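Local structure of flavin reductase domain protein (Arthrobacter sp., 2QCK) at the interface of chains A and B. The protein probably binds FMN and uses a reduced nicotinamide cofactor to reduce flavin. Residues are numbered along the deposited sequence; one frame, centred on the assembly and turned at random. Chains: chain A/B, Flavin reductase domain protein.

Contact 1 and contact 2 belong to one interface between two copies of the flavin reductase domain. In the copies given, the centres of their C-alpha atoms are about 17 Å apart. Both draw on strands 44-48 and 51-58 of one chain and on strand 131-143 of the other. The same leucine takes part in each, as B:Leu46 in contact 1 and A:Leu46 in contact 2. Through the two-fold, the twin of contact 2 adjoins contact 1 at B:Leu46. Family members commonly form such dimers, and the deposited pair is probably the functional unit, though the coordinates alone do not prove it.

Contact 1: the interface of chains A and B. Residues chain A 56, 128, 132-133; chain B 45-46, 54, 133.
Torsions in A:Asn56 and B:Thr54 bring the two together across this strand-to-strand dimer contact of the flavin reductase-like fold. In A:Asn56, CG lies anti to the carbonyl carbon (chi1 -57°), which sends the amide across to chain B. The amide's own turn (chi2 -28°) then presents ND2. In B:Thr54, the hydroxyl OG1 sits between its backbone N and carbonyl carbon (chi1 52°), facing the amide. The two side chains come from opposite directions. A:Asn56 ND2 donates to B:Thr54 OG1 at 2.9 Å, and the bond is nearly straight. A:Asn56 ND2 also donates to the backbone carbonyl oxygen B:Ser45 O at 3.0 Å. Both acceptors lie close to the amide plane, so the pair of bonds should fix the rotation of the amide. The bond to B:Ser45 is less regular at the acceptor, because ND2 stands above the carbonyl plane.

Beside the amide lies an apolar group built round B:Leu46. Its side chain crosses those of A:Asn56, A:Val133 and A:Phe128 at about right angles. The CD1 methyl of B:Leu46 packs against the amide carbon CG of A:Asn56 and, at 3.8 Å, against A:Val133 CG2. The other methyl, B:Leu46 CD2, meets the ring atom CE1 of A:Phe128 at 3.9 Å. A:Val133 CG2 also reaches the methyl B:Thr54 CG2 tip to tip, at 3.8 Å. Thus B:Thr54 serves the polar pair with its hydroxyl and the apolar group with its methyl. A:Val133 and its symmetry mate B:Val133 slide past each other in opposite directions. The methyls A:Val133 CG1 and B:Val133 CG1 approach to 4.2 Å, a loose contact.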
ATOM      1  N   ASN A  56       4.105   4.643   4.974  1.00 34.33           N
ATOM      2  CA  ASN A  56       3.952   6.038   5.300  1.00 34.02           C
ATOM      3  C   ASN A  56       3.430   6.191   6.728  1.00 34.42           C
ATOM      4  O   ASN A  56       2.680   5.331   7.236  1.00 31.68           O
ATOM      5  CB  ASN A  56       3.005   6.725   4.314  1.00 35.28           C
ATOM      6  CG  ASN A  56       3.459   6.606   2.856  1.00 36.97           C
ATOM      7  OD1 ASN A  56       4.650   6.485   2.574  1.00 43.70           O
ATOM      8  ND2 ASN A  56       2.499   6.607   1.917  1.00 35.55           N
ATOM      9  N   PHE A 128       8.086  15.024   4.966  1.00 36.81           N
ATOM     10  CA  PHE A 128       7.403  16.229   4.579  1.00 33.56           C
ATOM     11  C   PHE A 128       6.985  16.963   5.861  1.00 35.44           C
ATOM     12  O   PHE A 128       7.554  16.739   6.958  1.00 40.13           O
ATOM     13  CB  PHE A 128       6.252  15.887   3.604  1.00 32.35           C
ATOM     14  CG  PHE A 128       6.733  15.252   2.314  1.00 28.19           C
ATOM     15  CD1 PHE A 128       7.012  13.898   2.252  1.00 34.96           C
ATOM     16  CD2 PHE A 128       6.996  16.035   1.198  1.00 33.98           C
ATOM     17  CE1 PHE A 128       7.519  13.324   1.095  1.00 32.34           C
ATOM     18  CE2 PHE A 128       7.496  15.465   0.027  1.00 23.63           C
ATOM     19  CZ  PHE A 128       7.772  14.105  -0.009  1.00 30.68           C
ATOM     20  N   ALA A 132       5.828  11.161   6.660  1.00 29.29           N
ATOM     21  CA  ALA A 132       7.071  10.654   6.071  1.00 31.06           C
ATOM     22  C   ALA A 132       6.862   9.347   5.325  1.00 31.91           C
ATOM     23  O   ALA A 132       6.010   8.523   5.692  1.00 32.67           O
ATOM     24  CB  ALA A 132       8.141  10.426   7.236  1.00 29.09           C
ATOM     25  N   VAL A 133       7.653   9.145   4.273  1.00 31.91           N
ATOM     26  CA  VAL A 133       7.838   7.831   3.672  1.00 31.03           C
ATOM     27  C   VAL A 133       9.033   7.155   4.362  1.00 34.99           C
ATOM     28  O   VAL A 133      10.114   7.750   4.492  1.00 33.98           O
ATOM     29  CB  VAL A 133       8.122   7.951   2.157  1.00 31.45           C
ATOM     30  CG1 VAL A 133       8.400   6.585   1.508  1.00 34.46           C
ATOM     31  CG2 VAL A 133       6.947   8.787   1.450  1.00 26.89           C
TER
ATOM     32  N   SER B  45      -2.043   6.448   0.505  1.00 31.65           N
ATOM     33  CA  SER B  45      -2.089   7.806   1.001  1.00 32.13           C
ATOM     34  C   SER B  45      -0.826   8.196   1.784  1.00 34.63           C
ATOM     35  O   SER B  45      -0.344   7.407   2.608  1.00 34.87           O
ATOM     36  CB  SER B  45      -3.291   7.904   1.926  1.00 30.07           C
ATOM     37  OG  SER B  45      -3.494   9.254   2.199  1.00 43.32           O
ATOM     38  N   LEU B  46      -0.307   9.411   1.532  1.00 34.99           N
ATOM     39  CA  LEU B  46       0.806   9.978   2.286  1.00 33.13           C
ATOM     40  C   LEU B  46       0.409  11.141   3.176  1.00 32.65           C
ATOM     41  O   LEU B  46       0.722  11.175   4.367  1.00 32.13           O
ATOM     42  CB  LEU B  46       1.952  10.400   1.337  1.00 30.03           C
ATOM     43  CG  LEU B  46       3.180  11.144   1.913  1.00 30.40           C
ATOM     44  CD1 LEU B  46       3.883  10.383   3.056  1.00 33.72           C
ATOM     45  CD2 LEU B  46       4.121  11.415   0.773  1.00 32.54           C
ATOM     46  N   THR B  54       1.726   7.843  -2.604  1.00 34.81           N
ATOM     47  CA  THR B  54       2.953   7.191  -3.043  1.00 34.23           C
ATOM     48  C   THR B  54       2.625   5.873  -3.721  1.00 35.81           C
ATOM     49  O   THR B  54       1.598   5.281  -3.430  1.00 33.39           O
ATOM     50  CB  THR B  54       3.832   6.891  -1.825  1.00 38.05           C
ATOM     51  OG1 THR B  54       3.056   6.184  -0.860  1.00 34.27           O
ATOM     52  CG2 THR B  54       4.327   8.158  -1.196  1.00 30.80           C
ATOM     53  N   VAL B 133      10.475   4.552  -5.478  1.00 31.91           N
ATOM     54  CA  VAL B 133       9.315   5.129  -4.813  1.00 31.03           C
ATOM     55  C   VAL B 133       8.930   6.418  -5.557  1.00 34.99           C
ATOM     56  O   VAL B 133       9.781   7.282  -5.815  1.00 33.98           O
ATOM     57  CB  VAL B 133       9.635   5.465  -3.338  1.00 31.45           C
ATOM     58  CG1 VAL B 133       8.454   6.149  -2.629  1.00 34.46           C
ATOM     59  CG2 VAL B 133      10.179   4.153  -2.589  1.00 26.89           C
TER

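Contact 2: the interface of chains A and B. Residues chain A 46-47, 49, 52; chain B 129-131.
A:Leu46 and B:Asn131 form the small apolar centre of this patch, part of the dimer interface of the flavin reductase-like fold. Their side chains slide past each other in opposite directions. The methyl A:Leu46 CD1 lies 3.9 Å from B:Asn131 CB. Next to it, the ND2 end of the B:Asn131 amide is turned to A:Ser47, with B:Asn131 ND2 3.3 Å from A:Ser47 CB. B:Asn131 has CG anti to its carbonyl carbon (chi1 -55°), which sets the amide against the backbone of strand 44-48.

The carbonyl oxygen A:Leu46 O sits over the face of this amide, nearly above CG. B:Asn131 OD1 and A:Leu46 O, both acceptors, are not hydrogen-bonded to each other. Water 1 links them instead, 2.7 Å from A:Leu46 O and 2.9 Å from B:Asn131 OD1. Both are acceptors, so the water could donate to each and bridge the two chains.

At the outer rim, A:Arg52 forms a salt bridge with B:Glu129. The arginine chain bends at chi3, and the glutamate chain bends at chi2. The side chains cross at about a right angle, yet their flat ends are almost coplanar, 5° apart. The carboxylate meets the guanidinium at its edge. B:Glu129 OE1 accepts from A:Arg52 NH2 at 2.6 Å through its syn lone pair. The bond is strongly bent. The same A:Arg52 NH2 is 3.1 Å from B:Glu129 OE2, so one nitrogen faces both carboxylate oxygens.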
ATOM      1  N   LEU A  46       8.815  -2.983  -2.098  1.00 34.99           N
ATOM      2  CA  LEU A  46       9.596  -2.119  -2.977  1.00 33.13           C
ATOM      3  C   LEU A  46      10.529  -2.877  -3.904  1.00 32.65           C
ATOM      4  O   LEU A  46      10.546  -2.661  -5.116  1.00 32.13           O
ATOM      5  CB  LEU A  46      10.389  -1.075  -2.158  1.00 30.03           C
ATOM      6  CG  LEU A  46      11.385  -0.139  -2.881  1.00 30.40           C
ATOM      7  CD1 LEU A  46      10.749   0.672  -4.029  1.00 33.72           C
ATOM      8  CD2 LEU A  46      11.996   0.762  -1.845  1.00 32.54           C
ATOM      9  N   SER A  47      11.327  -3.778  -3.352  1.00 35.69           N
ATOM     10  CA  SER A  47      12.271  -4.521  -4.189  1.00 30.82           C
ATOM     11  C   SER A  47      12.548  -5.893  -3.640  1.00 35.67           C
ATOM     12  O   SER A  47      12.271  -6.192  -2.499  1.00 35.78           O
ATOM     13  CB  SER A  47      13.594  -3.771  -4.377  1.00 30.98           C
ATOM     14  OG  SER A  47      14.298  -3.672  -3.156  1.00 28.85           O
ATOM     15  N   GLN A  49      15.742  -7.670  -4.515  1.00 44.76           N
ATOM     16  CA  GLN A  49      17.160  -7.804  -4.247  1.00 47.04           C
ATOM     17  C   GLN A  49      17.799  -6.451  -4.224  1.00 44.92           C
ATOM     18  O   GLN A  49      17.847  -5.788  -5.245  1.00 48.16           O
ATOM     19  CB  GLN A  49      17.827  -8.647  -5.324  1.00 46.43           C
ATOM     20  CG  GLN A  49      17.436 -10.124  -5.276  1.00 54.57           C
ATOM     21  CD  GLN A  49      17.577 -10.839  -6.618  1.00 53.72           C
ATOM     22  OE1 GLN A  49      17.057 -10.378  -7.647  1.00 67.33           O
ATOM     23  NE2 GLN A  49      18.257 -11.982  -6.606  1.00 55.79           N
ATOM     24  N   ARG A  52      13.220  -4.945   0.089  1.00 34.29           N
ATOM     25  CA  ARG A  52      12.808  -3.721   0.772  0.50 34.72           C
ATOM     26  C   ARG A  52      11.302  -3.532   0.742  1.00 32.57           C
ATOM     27  O   ARG A  52      10.635  -3.971  -0.165  1.00 33.40           O
ATOM     28  CB  ARG A  52      13.416  -2.476   0.125  0.50 34.33           C
ATOM     29  CG  ARG A  52      14.889  -2.504  -0.228  0.50 32.01           C
ATOM     30  CD  ARG A  52      15.311  -1.102  -0.622  0.50 37.52           C
ATOM     31  NE  ARG A  52      16.153  -1.053  -1.815  0.50 38.46           N
ATOM     32  CZ  ARG A  52      17.469  -1.203  -1.814  0.50 43.62           C
ATOM     33  NH1 ARG A  52      18.126  -1.430  -0.685  0.50 48.91           N
ATOM     34  NH2 ARG A  52      18.136  -1.127  -2.949  0.50 46.00           N
TER
ATOM     35  N   GLU B 129      18.245   0.482  -7.368  1.00 36.26           N
ATOM     36  CA  GLU B 129      18.821  -0.182  -8.541  1.00 36.44           C
ATOM     37  C   GLU B 129      17.748  -0.567  -9.542  1.00 36.59           C
ATOM     38  O   GLU B 129      17.891  -0.351 -10.723  1.00 39.89           O
ATOM     39  CB  GLU B 129      19.552  -1.447  -8.132  1.00 34.58           C
ATOM     40  CG  GLU B 129      20.569  -1.269  -7.002  1.00 44.28           C
ATOM     41  CD  GLU B 129      19.954  -1.367  -5.615  1.00 41.40           C
ATOM     42  OE1 GLU B 129      18.753  -1.137  -5.514  1.00 52.31           O
ATOM     43  OE2 GLU B 129      20.674  -1.677  -4.649  1.00 48.57           O
ATOM     44  N   ASN B 130      16.678  -1.192  -9.081  1.00 36.07           N
ATOM     45  CA  ASN B 130      15.691  -1.683 -10.017  1.00 36.96           C
ATOM     46  C   ASN B 130      14.302  -1.222  -9.739  1.00 33.96           C
ATOM     47  O   ASN B 130      13.371  -1.600 -10.464  1.00 30.21           O
ATOM     48  CB  ASN B 130      15.701  -3.188  -9.980  1.00 41.30           C
ATOM     49  CG  ASN B 130      17.037  -3.766 -10.388  1.00 45.08           C
ATOM     50  OD1 ASN B 130      17.443  -3.612 -11.534  1.00 55.18           O
ATOM     51  ND2 ASN B 130      17.719  -4.445  -9.460  1.00 46.60           N
ATOM     52  N   ASN B 131      14.113  -0.460  -8.660  1.00 32.38           N
ATOM     53  CA  ASN B 131      12.788   0.016  -8.340  1.00 29.35           C
ATOM     54  C   ASN B 131      12.853   1.417  -7.807  1.00 30.85           C
ATOM     55  O   ASN B 131      13.917   1.876  -7.405  1.00 32.71           O
ATOM     56  CB  ASN B 131      12.146  -0.882  -7.276  1.00 31.26           C
ATOM     57  CG  ASN B 131      12.130  -2.361  -7.695  1.00 32.71           C
ATOM     58  OD1 ASN B 131      11.141  -2.862  -8.216  1.00 34.35           O
ATOM     59  ND2 ASN B 131      13.243  -3.018  -7.541  1.00 31.04           N
TER
HETATM   60  O   HOH W   1       8.743  -1.899  -7.013  1.00 39.49           O